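Local coordinates for programmed cell death 6-interacting protein (Homo sapiens, PDB 5WA1) that serves, through its Bro1 domain, as a docking partner of CHMP4 proteins of ESCRT-III in endosomal sorting, membrane repair and cytokinesis, at residues Q159-D162 with G166-I169; Q175-A180 with L210-Q215; E218-K223 with A356-S361; K223-K228 with A232-L237; L237-A242 with A275-H280. One frame throughout, in Å; residues are numbered along the deposited sequence.

Contact 1. Residues Q159-D162 with G166-I169; sequences QNLD and GLKI
Gly166 meets the loop through its bare alpha carbon: CA lies 3.5 Å from Asn160 O in a CA-H...O contact with an angle of 149° at the hydrogen. The backbones come correspondingly close, and no conventional hydrogen bond joins 159-162 to 166-169.

Gln159 covers the carbonyl end of the same glycine. Its CB is 3.3 Å from Gly166 O, and the chain then bends at chi2 (-52°), which carries the amide across the Ile169 side chain at about a right angle. There Gln159 CD is 3.5 Å from Ile169 CG2, while OE1 rests near Ile169 CD1. The amide thus packs on the isoleucine while NE2 donates to Ile155 O, at the end of the preceding helix.

Leu161 and Leu167 also cross at about a right angle, Leu161 CB touching Leu167 CD2 at 3.7 Å. The branch point of Leu167 abuts the Leu161 carbonyl oxygen, CG 3.4 Å from O. Both leucines continue onto Leu222 of helix 202-226. Within the loop, Asn160 OD1 accepts from Asp162 N at 2.9 Å, the donor lying above the carbonyl plane, and this Asx turn shapes the link between two consecutive helices of the Bro1 domain, 137-157 and 164-191.

Contact 2. Residues Q175-A180 with L210-Q215; sequences QFASGA and LIMLAQ
Apolar packing carries most of this interface, and Met212 is at its middle. Its CB rests 3.7 Å from Ser178 N, against the helix backbone, and 3.8 Å from Ser178 CB. Beyond CB the chain bends at chi2 (-60°), turning CG onto the methyl of Ala177, with Ala177 CB to Met212 CG at 3.8 Å. The sulfur lies farther from that methyl, and the end of the chain turns to Tyr174, Phe181 and Ser153.

The small residues Ala177 and Ser178 let the two segments approach to 7.7 Å between axes, with Ser178 CA and Met212 CA 5.0 Å apart. The segments run antiparallel, with a signed crossing angle of -159°. This joins helices 164-191 and 202-226, which follow each other in the chain and pack side by side as in the helical hairpins of TPR-like solenoids, the clan to which the Bro1 fold belongs.

Polar atoms enter mainly through Ser178. Its OG is directed anti to the backbone N (chi1 179°) and passes alongside Leu213, 3.6 Å from Leu213 CB. The hydroxyl itself is hydrogen-bonded to Ser361 OG in the loop that follows helix 319-340, so a buried polar group at the helix interface finds its partner outside the two segments. Ser178 O, in turn, receives a hydrogen bond from Ser209 OG, one residue before 210-215.

Contact 3. Residues E218-K223 with A356-S361; sequences EVFFLK and ATLVKS
Phe220, on helix 202-226 of the Bro1 domain, projects toward the loop 356-361, which returns late in the chain to lie along the helical scaffold. The face contact is a CH-pi interaction. Leu358 CB stands 3.8 Å from the centroid of the Phe220 ring and only 17° off its normal, somewhat displaced toward the rim. The two side chains cross at about a right angle, and the leucine extends beyond the ring's CD1-CE1 side, where its CG and CD1 make longer contacts.

Apolar packing continues on the other side of the ring's long axis. Val359 approaches obliquely, and the valine and phenylalanine side chains run past one another, pointing opposite ways. Its CG1 is the branch that touches, set beside the backbone N by a chi1 of -64°.

Polar interactions hold the loop from outside these segments: Gln217 receives a hydrogen bond from Leu358 N through OE1 and gives one to Ala356 O through NE2. Phe220 also meets an aromatic ring of the bound peptide edge-to-face, and Leu358 packs on an apolar peptide side chain, so the pair forms part of the peptide-binding surface. Val359 CG1 lies 3.5 Å from Phe220 CD2 and 3.6 Å from Phe220 CE2.

Contact 4. Residues K223-K228 with A232-L237; sequences KATRDK and AIIAKL
Lys223 NZ is gripped by two carboxylates. It reaches Asp227 OD2 at 2.6 Å, one turn farther along its own helix, approaching on the syn side and 20° out of the carboxylate plane; a second salt bridge goes to Asp164 OD1 at the start of helix 164-191. Two acidic partners should partly offset the charge of the ammonium, which also makes a cation-pi contact with an aromatic side chain of the bound peptide.

This lysine takes no part in the packing on 232-237, which falls to its neighbours. Ala224 offers its methyl to two residues at once: CB is 3.5 Å from Leu237 CD1 and 3.9 Å from Ile234 CG1. With CD1 anti to CA (chi2 176°), the Ile234 chain is straight and its tip lies 3.8 Å from Ala224 O and 3.9 Å from Thr225 CA. The second branch of this isoleucine, CG2, comes beside Thr225 OG1 at 3.9 Å, the two side chains crossing at about a right angle. That is packing alone, since the threonine hydroxyl is hydrogen-bonded to Phe221 O in the preceding turn.

Leu237 and Lys223 both pack against apolar side chains of the peptide, as does Ile233, so the interface borders the peptide site. Helix 202-226 stops just here: Lys228 takes a positive phi of 58° and two bonds run back into the last turn. This Schellman motif ends the helix before the short connection to helix 231-252, completing a helical hairpin of the Bro1 domain.

Contact 5. Residues L237-A242 with A275-H280; sequences LANQAA and ANAEYH
Helices 237-242 and 275-280 run antiparallel, their axes inclined at 161° and approaching to 7.9 Å. The nearest alpha carbons are those of Ala238 and Ala277, 5.1 Å apart, and it is the small size of these two residues that permits so close a backbone approach. No hydrogen bond passes between the segments.

The Ala238 methyl meets the backbone of the partner helix, with CB 3.7 Å from Ala277 N and 3.9 Å from Asn276 CB. Ala277 answers in kind: its CB sits 3.9 Å from Asn239 N and 4.0 Å from Ala238 CB, so each alanine methyl rests against backbone as well as against the other. Asn239 adds its CB, 4.1 Å from Ala277 CB. With CG roughly anti to the backbone N (chi1 -158°), its amide is placed so that ND2 is hydrogen-bonded to Gly354 O in the loop that follows helix 319-340.

Helix 231-252 is thus packed on helix 262-287 along this face. On another flank of helix 231-252, Gln240 and Ala241 touch Gln217 of helix 202-226, while Ala275 and Glu278 pack helix 262-287 on helix 291-311, the glutamate forming a salt bridge with Arg297.

In the fold
The contacts follow successive helices of the Bro1 domain. Contacts 1 and 2 use helix 164-191, their centres 16 Å apart; contacts 2, 3 and 4 share helix 202-226, and contacts 4 and 5 share helix 231-252 and Leu237, with centres 9 Å apart. Contact 3 brings a loop distant in sequence back onto the array: apart from the shared Lys223, contacts 4 and 5 fall between its two segments in sequence. That loop is tied to contact 2 by Ser361 with Ser178 and by Lys360 with Gln175, and to contact 4 through Ala356 and Lys236. Contacts 1, 3, 4 and 5 all lie near the bound CHMP4C peptide, so helices and loop together shape its binding surface.

Contact 1. Residues Q159-D162 with G166-I169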
# COMPACT_ATOMS: atom_id res chain seq x y z
N GLN A 159 9.52 7.27 -4.39
CA GLN A 159 9.52 7.75 -5.76
C GLN A 159 9.43 9.28 -5.80
O GLN A 159 8.80 9.90 -4.94
CB GLN A 159 8.36 7.13 -6.54
CG GLN A 159 8.51 5.62 -6.67
CD GLN A 159 9.86 5.22 -7.23
OE1 GLN A 159 10.28 5.70 -8.28
NE2 GLN A 159 10.56 4.34 -6.51
N ASN A 160 10.11 9.86 -6.78
CA ASN A 160 10.01 11.29 -7.04
C ASN A 160 8.68 11.53 -7.73
O ASN A 160 8.48 11.12 -8.88
CB ASN A 160 11.18 11.77 -7.89
CG ASN A 160 11.01 13.20 -8.39
OD1 ASN A 160 10.22 13.98 -7.84
ND2 ASN A 160 11.75 13.55 -9.43
N LEU A 161 7.75 12.17 -7.04
CA LEU A 161 6.43 12.37 -7.60
C LEU A 161 6.36 13.61 -8.49
O LEU A 161 5.29 13.90 -9.03
CB LEU A 161 5.40 12.44 -6.48
CG LEU A 161 5.42 11.20 -5.59
CD1 LEU A 161 4.24 11.24 -4.66
CD2 LEU A 161 5.43 9.91 -6.41
N ASP A 162 7.47 14.33 -8.64
CA ASP A 162 7.59 15.40 -9.62
C ASP A 162 8.00 14.85 -10.99
O ASP A 162 8.31 15.62 -11.90
CB ASP A 162 8.60 16.44 -9.12
CG ASP A 162 8.63 17.70 -9.97
OD1 ASP A 162 7.62 18.45 -9.98
OD2 ASP A 162 9.66 17.95 -10.63
N GLY A 166 8.24 8.19 -11.92
CA GLY A 166 8.13 7.98 -10.48
C GLY A 166 6.69 7.85 -10.02
O GLY A 166 6.37 7.00 -9.18
N LEU A 167 5.81 8.69 -10.55
CA LEU A 167 4.39 8.58 -10.22
C LEU A 167 3.83 7.23 -10.64
O LEU A 167 3.08 6.59 -9.88
CB LEU A 167 3.60 9.72 -10.88
CG LEU A 167 3.71 11.11 -10.25
CD1 LEU A 167 3.26 12.18 -11.25
CD2 LEU A 167 2.90 11.19 -8.96
N LYS A 168 4.19 6.77 -11.84
CA LYS A 168 3.68 5.49 -12.32
C LYS A 168 4.21 4.32 -11.50
O LYS A 168 3.48 3.37 -11.22
CB LYS A 168 4.03 5.33 -13.80
CG LYS A 168 3.36 4.15 -14.50
CD LYS A 168 3.21 4.40 -16.01
CE LYS A 168 4.54 4.75 -16.68
NZ LYS A 168 4.46 4.76 -18.19
N ILE A 169 5.49 4.37 -11.11
CA ILE A 169 6.04 3.33 -10.24
C ILE A 169 5.28 3.29 -8.92
O ILE A 169 4.89 2.22 -8.43
CB ILE A 169 7.54 3.56 -10.01
CG1 ILE A 169 8.32 3.30 -11.30
CG2 ILE A 169 8.05 2.68 -8.86
CD1 ILE A 169 9.80 3.66 -11.23

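Contact 2. Residues Q175-A180 with L210-Q215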
# COMPACT_ATOMS: atom_id res chain seq x y z
N GLN A 175 -0.75 -0.21 -5.49
CA GLN A 175 -1.84 -1.12 -5.80
C GLN A 175 -1.42 -2.57 -5.60
O GLN A 175 -2.23 -3.40 -5.16
CB GLN A 175 -2.33 -0.88 -7.23
CG GLN A 175 -3.11 0.43 -7.36
CD GLN A 175 -3.54 0.68 -8.78
OE1 GLN A 175 -4.66 0.35 -9.18
NE2 GLN A 175 -2.64 1.25 -9.58
N PHE A 176 -0.17 -2.90 -5.92
CA PHE A 176 0.34 -4.23 -5.60
C PHE A 176 0.33 -4.48 -4.10
O PHE A 176 -0.19 -5.50 -3.63
CB PHE A 176 1.75 -4.42 -6.16
CG PHE A 176 2.41 -5.66 -5.64
CD1 PHE A 176 2.14 -6.89 -6.23
CD2 PHE A 176 3.24 -5.62 -4.52
CE1 PHE A 176 2.72 -8.06 -5.73
CE2 PHE A 176 3.81 -6.79 -4.01
CZ PHE A 176 3.55 -8.00 -4.62
N ALA A 177 0.90 -3.55 -3.32
CA ALA A 177 0.91 -3.72 -1.87
C ALA A 177 -0.50 -3.86 -1.32
O ALA A 177 -0.76 -4.72 -0.47
CB ALA A 177 1.63 -2.55 -1.20
N SER A 178 -1.43 -3.05 -1.82
CA SER A 178 -2.82 -3.14 -1.39
C SER A 178 -3.39 -4.53 -1.65
O SER A 178 -4.07 -5.10 -0.79
CB SER A 178 -3.67 -2.08 -2.09
OG SER A 178 -5.04 -2.19 -1.68
N GLY A 179 -3.15 -5.07 -2.85
CA GLY A 179 -3.68 -6.38 -3.17
C GLY A 179 -2.99 -7.50 -2.41
O GLY A 179 -3.61 -8.53 -2.10
N ALA A 180 -1.71 -7.32 -2.10
CA ALA A 180 -0.99 -8.37 -1.38
C ALA A 180 -1.38 -8.40 0.09
O ALA A 180 -1.57 -9.48 0.66
CB ALA A 180 0.52 -8.18 -1.53
N LEU A 210 -6.05 -0.98 2.82
CA LEU A 210 -6.77 0.26 2.54
C LEU A 210 -5.84 1.47 2.51
O LEU A 210 -6.01 2.38 1.68
CB LEU A 210 -7.88 0.45 3.57
CG LEU A 210 -8.75 1.69 3.41
CD1 LEU A 210 -9.27 1.82 1.98
CD2 LEU A 210 -9.89 1.58 4.40
N ILE A 211 -4.85 1.52 3.40
CA ILE A 211 -3.90 2.63 3.38
C ILE A 211 -3.17 2.69 2.04
O ILE A 211 -2.99 3.77 1.45
CB ILE A 211 -2.90 2.51 4.55
CG1 ILE A 211 -3.62 2.69 5.89
CG2 ILE A 211 -1.74 3.50 4.38
CD1 ILE A 211 -2.76 2.35 7.10
N MET A 212 -2.72 1.53 1.54
CA MET A 212 -2.02 1.50 0.26
C MET A 212 -2.94 1.86 -0.89
O MET A 212 -2.52 2.51 -1.85
CB MET A 212 -1.41 0.11 0.03
CG MET A 212 -0.38 -0.30 1.08
SD MET A 212 1.02 0.84 1.16
CE MET A 212 1.31 0.95 2.92
N LEU A 213 -4.20 1.44 -0.81
CA LEU A 213 -5.15 1.83 -1.84
C LEU A 213 -5.37 3.34 -1.84
O LEU A 213 -5.44 3.96 -2.90
CB LEU A 213 -6.46 1.09 -1.66
CG LEU A 213 -7.42 1.17 -2.85
CD1 LEU A 213 -6.91 0.32 -4.01
CD2 LEU A 213 -8.82 0.74 -2.44
N ALA A 214 -5.49 3.95 -0.65
CA ALA A 214 -5.63 5.40 -0.55
C ALA A 214 -4.43 6.11 -1.16
O ALA A 214 -4.57 7.13 -1.83
CB ALA A 214 -5.78 5.83 0.91
N GLN A 215 -3.22 5.58 -0.91
CA GLN A 215 -2.04 6.26 -1.42
C GLN A 215 -1.93 6.10 -2.92
O GLN A 215 -1.47 7.02 -3.60
CB GLN A 215 -0.80 5.76 -0.66
CG GLN A 215 -0.89 6.26 0.78
CD GLN A 215 0.31 5.97 1.67
OE1 GLN A 215 0.57 6.73 2.60
NE2 GLN A 215 1.02 4.86 1.43

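Contact 3. Residues E218-K223 with A356-S361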
# COMPACT_ATOMS: atom_id res chain seq x y z
N GLU A 218 -4.17 8.73 -4.22
CA GLU A 218 -3.52 10.02 -4.09
C GLU A 218 -2.51 10.26 -5.21
O GLU A 218 -2.37 11.38 -5.70
CB GLU A 218 -2.82 10.13 -2.73
CG GLU A 218 -2.11 11.47 -2.52
CD GLU A 218 -1.38 11.53 -1.19
OE1 GLU A 218 -1.43 10.53 -0.44
OE2 GLU A 218 -0.75 12.56 -0.89
N VAL A 219 -1.78 9.21 -5.61
CA VAL A 219 -0.83 9.34 -6.70
C VAL A 219 -1.55 9.71 -7.99
O VAL A 219 -1.05 10.51 -8.79
CB VAL A 219 -0.00 8.05 -6.85
CG1 VAL A 219 0.81 8.09 -8.14
CG2 VAL A 219 0.93 7.86 -5.66
N PHE A 220 -2.72 9.12 -8.23
CA PHE A 220 -3.48 9.50 -9.42
C PHE A 220 -3.94 10.94 -9.35
O PHE A 220 -4.01 11.62 -10.39
CB PHE A 220 -4.67 8.56 -9.61
CG PHE A 220 -4.33 7.32 -10.37
CD1 PHE A 220 -4.39 7.29 -11.75
CD2 PHE A 220 -3.92 6.18 -9.70
CE1 PHE A 220 -4.06 6.15 -12.46
CE2 PHE A 220 -3.59 5.02 -10.40
CZ PHE A 220 -3.66 5.01 -11.79
N PHE A 221 -4.26 11.44 -8.15
CA PHE A 221 -4.58 12.85 -8.00
C PHE A 221 -3.37 13.71 -8.34
O PHE A 221 -3.48 14.72 -9.05
CB PHE A 221 -5.09 13.11 -6.57
CG PHE A 221 -4.96 14.54 -6.13
CD1 PHE A 221 -5.93 15.48 -6.47
CD2 PHE A 221 -3.87 14.95 -5.37
CE1 PHE A 221 -5.80 16.80 -6.07
CE2 PHE A 221 -3.74 16.26 -4.97
CZ PHE A 221 -4.71 17.20 -5.32
N LEU A 222 -2.18 13.32 -7.85
CA LEU A 222 -0.97 14.07 -8.16
C LEU A 222 -0.66 14.03 -9.65
O LEU A 222 -0.21 15.02 -10.24
CB LEU A 222 0.21 13.53 -7.34
CG LEU A 222 0.08 13.76 -5.83
CD1 LEU A 222 1.21 13.05 -5.10
CD2 LEU A 222 0.10 15.24 -5.51
N LYS A 223 -0.90 12.88 -10.28
CA LYS A 223 -0.72 12.76 -11.72
C LYS A 223 -1.66 13.69 -12.47
O LYS A 223 -1.26 14.38 -13.42
CB LYS A 223 -0.95 11.30 -12.14
CG LYS A 223 -1.22 11.08 -13.62
CD LYS A 223 0.05 11.19 -14.41
CE LYS A 223 -0.15 10.70 -15.84
NZ LYS A 223 0.86 11.33 -16.71
N ALA A 356 -14.29 9.66 -8.23
CA ALA A 356 -13.75 8.84 -9.30
C ALA A 356 -12.59 8.00 -8.76
O ALA A 356 -11.58 8.55 -8.33
CB ALA A 356 -13.27 9.70 -10.48
N THR A 357 -12.74 6.68 -8.80
CA THR A 357 -11.71 5.77 -8.31
C THR A 357 -10.93 5.22 -9.50
O THR A 357 -11.51 4.65 -10.43
CB THR A 357 -12.32 4.63 -7.48
OG1 THR A 357 -11.35 3.59 -7.31
CG2 THR A 357 -13.57 4.07 -8.15
N LEU A 358 -9.62 5.43 -9.48
CA LEU A 358 -8.71 4.96 -10.52
C LEU A 358 -7.87 3.77 -10.09
O LEU A 358 -7.01 3.32 -10.85
CB LEU A 358 -7.77 6.10 -10.94
CG LEU A 358 -8.22 6.98 -12.11
CD1 LEU A 358 -8.06 6.22 -13.40
CD2 LEU A 358 -9.66 7.43 -11.94
N VAL A 359 -8.10 3.24 -8.89
CA VAL A 359 -7.20 2.24 -8.32
C VAL A 359 -7.98 0.99 -7.94
O VAL A 359 -9.18 1.03 -7.68
CB VAL A 359 -6.46 2.81 -7.09
CG1 VAL A 359 -5.56 3.96 -7.53
CG2 VAL A 359 -7.45 3.29 -6.04
N LYS A 360 -7.26 -0.13 -7.92
CA LYS A 360 -7.80 -1.43 -7.56
C LYS A 360 -6.71 -2.19 -6.81
O LYS A 360 -5.53 -2.06 -7.12
CB LYS A 360 -8.25 -2.21 -8.81
CG LYS A 360 -8.84 -3.58 -8.53
CD LYS A 360 -10.17 -3.49 -7.81
CE LYS A 360 -10.63 -4.85 -7.31
NZ LYS A 360 -11.89 -4.76 -6.52
N SER A 361 -7.11 -2.96 -5.79
CA SER A 361 -6.17 -3.86 -5.13
C SER A 361 -5.78 -4.96 -6.11
O SER A 361 -6.64 -5.71 -6.57
CB SER A 361 -6.79 -4.45 -3.86
OG SER A 361 -7.12 -3.44 -2.92

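Contact 4. Residues K223-K228 with A232-L237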
# COMPACT_ATOMS: atom_id res chain seq x y z
N LYS A 223 -0.90 12.88 -10.28
CA LYS A 223 -0.72 12.76 -11.72
C LYS A 223 -1.66 13.69 -12.47
O LYS A 223 -1.26 14.38 -13.42
CB LYS A 223 -0.95 11.30 -12.14
CG LYS A 223 -1.22 11.08 -13.62
CD LYS A 223 0.05 11.19 -14.41
CE LYS A 223 -0.15 10.70 -15.84
NZ LYS A 223 0.86 11.33 -16.71
N ALA A 224 -2.94 13.71 -12.07
CA ALA A 224 -3.90 14.59 -12.74
C ALA A 224 -3.52 16.05 -12.58
O ALA A 224 -3.62 16.84 -13.53
CB ALA A 224 -5.30 14.33 -12.19
N THR A 225 -3.07 16.43 -11.38
CA THR A 225 -2.66 17.82 -11.14
C THR A 225 -1.46 18.18 -11.99
O THR A 225 -1.40 19.27 -12.57
CB THR A 225 -2.34 18.03 -9.66
OG1 THR A 225 -3.51 17.77 -8.88
CG2 THR A 225 -1.91 19.47 -9.42
N ARG A 226 -0.49 17.26 -12.09
CA ARG A 226 0.73 17.54 -12.82
C ARG A 226 0.46 17.69 -14.31
O ARG A 226 1.03 18.57 -14.97
CB ARG A 226 1.74 16.41 -12.55
CG ARG A 226 3.09 16.63 -13.18
CD ARG A 226 4.11 15.64 -12.63
NE ARG A 226 5.45 15.97 -13.09
CZ ARG A 226 5.97 15.57 -14.25
NH1 ARG A 226 5.26 14.82 -15.08
NH2 ARG A 226 7.20 15.93 -14.58
N ASP A 227 -0.41 16.84 -14.86
CA ASP A 227 -0.81 16.89 -16.26
C ASP A 227 -1.82 17.99 -16.56
O ASP A 227 -2.27 18.10 -17.71
CB ASP A 227 -1.39 15.54 -16.69
CG ASP A 227 -0.33 14.45 -16.79
OD1 ASP A 227 0.83 14.69 -16.36
OD2 ASP A 227 -0.64 13.37 -17.31
N LYS A 228 -2.20 18.79 -15.56
CA LYS A 228 -3.12 19.91 -15.73
C LYS A 228 -4.47 19.45 -16.30
O LYS A 228 -4.98 20.01 -17.26
CB LYS A 228 -2.51 21.00 -16.62
CG LYS A 228 -1.15 21.50 -16.16
CD LYS A 228 -1.27 22.45 -14.98
CE LYS A 228 0.10 22.97 -14.56
NZ LYS A 228 0.85 23.56 -15.70
N ALA A 232 -12.67 19.75 -12.64
CA ALA A 232 -13.77 18.86 -12.27
C ALA A 232 -13.28 17.45 -11.97
O ALA A 232 -13.74 16.80 -11.03
CB ALA A 232 -14.82 18.82 -13.38
N ILE A 233 -12.35 16.96 -12.79
CA ILE A 233 -11.84 15.60 -12.61
C ILE A 233 -10.93 15.53 -11.40
O ILE A 233 -10.99 14.59 -10.60
CB ILE A 233 -11.13 15.15 -13.89
CG1 ILE A 233 -12.14 14.96 -15.01
CG2 ILE A 233 -10.30 13.89 -13.64
CD1 ILE A 233 -13.30 14.07 -14.63
N ILE A 234 -10.05 16.53 -11.24
CA ILE A 234 -9.15 16.55 -10.10
C ILE A 234 -9.94 16.55 -8.79
O ILE A 234 -9.54 15.90 -7.82
CB ILE A 234 -8.21 17.76 -10.21
CG1 ILE A 234 -7.28 17.58 -11.42
CG2 ILE A 234 -7.39 17.92 -8.94
CD1 ILE A 234 -6.37 18.76 -11.68
N ALA A 235 -11.08 17.24 -8.76
CA ALA A 235 -11.88 17.29 -7.55
C ALA A 235 -12.46 15.92 -7.21
O ALA A 235 -12.48 15.52 -6.04
CB ALA A 235 -12.99 18.34 -7.68
N LYS A 236 -12.94 15.19 -8.22
CA LYS A 236 -13.48 13.85 -7.99
C LYS A 236 -12.40 12.85 -7.59
O LYS A 236 -12.67 11.93 -6.80
CB LYS A 236 -14.21 13.37 -9.24
CG LYS A 236 -15.47 14.17 -9.55
CD LYS A 236 -16.17 13.65 -10.79
CE LYS A 236 -17.38 14.50 -11.12
NZ LYS A 236 -18.03 14.08 -12.39
N LEU A 237 -11.18 12.98 -8.11
CA LEU A 237 -10.09 12.10 -7.67
C LEU A 237 -9.70 12.40 -6.22
O LEU A 237 -9.49 11.48 -5.42
CB LEU A 237 -8.87 12.27 -8.58
CG LEU A 237 -9.03 11.87 -10.05
CD1 LEU A 237 -7.82 12.29 -10.84
CD2 LEU A 237 -9.22 10.38 -10.16

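Contact 5. Residues L237-A242 with A275-H280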
# COMPACT_ATOMS: atom_id res chain seq x y z
N LEU A 237 -11.18 12.98 -8.11
CA LEU A 237 -10.09 12.10 -7.67
C LEU A 237 -9.70 12.40 -6.22
O LEU A 237 -9.49 11.48 -5.42
CB LEU A 237 -8.87 12.27 -8.58
CG LEU A 237 -9.03 11.87 -10.05
CD1 LEU A 237 -7.82 12.29 -10.84
CD2 LEU A 237 -9.22 10.38 -10.16
N ALA A 238 -9.61 13.69 -5.87
CA ALA A 238 -9.31 14.06 -4.49
C ALA A 238 -10.41 13.60 -3.55
O ALA A 238 -10.14 13.11 -2.45
CB ALA A 238 -9.12 15.58 -4.38
N ASN A 239 -11.67 13.78 -3.95
CA ASN A 239 -12.78 13.40 -3.08
C ASN A 239 -12.75 11.90 -2.80
O ASN A 239 -13.00 11.46 -1.67
CB ASN A 239 -14.10 13.81 -3.71
CG ASN A 239 -15.21 13.96 -2.69
OD1 ASN A 239 -14.97 14.29 -1.53
ND2 ASN A 239 -16.44 13.69 -3.11
N GLN A 240 -12.44 11.11 -3.82
CA GLN A 240 -12.34 9.66 -3.62
C GLN A 240 -11.18 9.30 -2.71
O GLN A 240 -11.30 8.40 -1.87
CB GLN A 240 -12.20 8.96 -4.97
CG GLN A 240 -12.04 7.45 -4.83
CD GLN A 240 -13.22 6.81 -4.16
OE1 GLN A 240 -14.34 6.88 -4.67
NE2 GLN A 240 -12.99 6.19 -3.01
N ALA A 241 -10.04 9.97 -2.87
CA ALA A 241 -8.92 9.74 -1.96
C ALA A 241 -9.30 10.07 -0.52
O ALA A 241 -8.90 9.38 0.42
CB ALA A 241 -7.71 10.55 -2.40
N ALA A 242 -10.09 11.13 -0.34
CA ALA A 242 -10.57 11.48 0.99
C ALA A 242 -11.37 10.35 1.60
O ALA A 242 -11.21 10.02 2.78
CB ALA A 242 -11.41 12.78 0.93
N ALA A 275 -10.03 19.16 1.30
CA ALA A 275 -9.71 20.54 0.93
C ALA A 275 -9.29 20.65 -0.53
O ALA A 275 -9.64 21.62 -1.21
CB ALA A 275 -8.61 21.07 1.86
N ASN A 276 -8.52 19.68 -1.03
CA ASN A 276 -8.17 19.68 -2.45
C ASN A 276 -9.41 19.55 -3.32
O ASN A 276 -9.51 20.19 -4.37
CB ASN A 276 -7.19 18.55 -2.77
CG ASN A 276 -5.79 18.86 -2.38
OD1 ASN A 276 -5.16 18.12 -1.63
ND2 ASN A 276 -5.27 19.94 -2.91
N ALA A 277 -10.35 18.69 -2.91
CA ALA A 277 -11.58 18.55 -3.67
C ALA A 277 -12.35 19.87 -3.71
O ALA A 277 -12.83 20.30 -4.77
CB ALA A 277 -12.44 17.45 -3.04
N GLU A 278 -12.49 20.53 -2.56
CA GLU A 278 -13.22 21.81 -2.52
C GLU A 278 -12.49 22.89 -3.29
O GLU A 278 -13.12 23.75 -3.93
CB GLU A 278 -13.42 22.24 -1.07
CG GLU A 278 -14.41 21.40 -0.27
CD GLU A 278 -15.87 21.61 -0.70
OE1 GLU A 278 -16.12 22.29 -1.73
OE2 GLU A 278 -16.77 21.07 -0.01
N TYR A 279 -11.16 22.89 -3.23
CA TYR A 279 -10.39 23.91 -3.94
C TYR A 279 -10.57 23.78 -5.44
O TYR A 279 -10.83 24.77 -6.13
CB TYR A 279 -8.91 23.82 -3.56
CG TYR A 279 -8.04 24.76 -4.35
CD1 TYR A 279 -8.04 26.12 -4.09
CD2 TYR A 279 -7.22 24.28 -5.37
CE1 TYR A 279 -7.25 26.99 -4.81
CE2 TYR A 279 -6.43 25.15 -6.10
CZ TYR A 279 -6.45 26.50 -5.82
OH TYR A 279 -5.66 27.35 -6.53
N HIS A 280 -10.45 22.56 -5.97
CA HIS A 280 -10.60 22.39 -7.41
C HIS A 280 -12.05 22.52 -7.84
O HIS A 280 -12.32 23.01 -8.95
CB HIS A 280 -10.00 21.05 -7.84
CG HIS A 280 -8.51 21.05 -7.80
ND1 HIS A 280 -7.74 21.62 -8.78
CD2 HIS A 280 -7.64 20.61 -6.85
CE1 HIS A 280 -6.46 21.51 -8.47
NE2 HIS A 280 -6.37 20.91 -7.30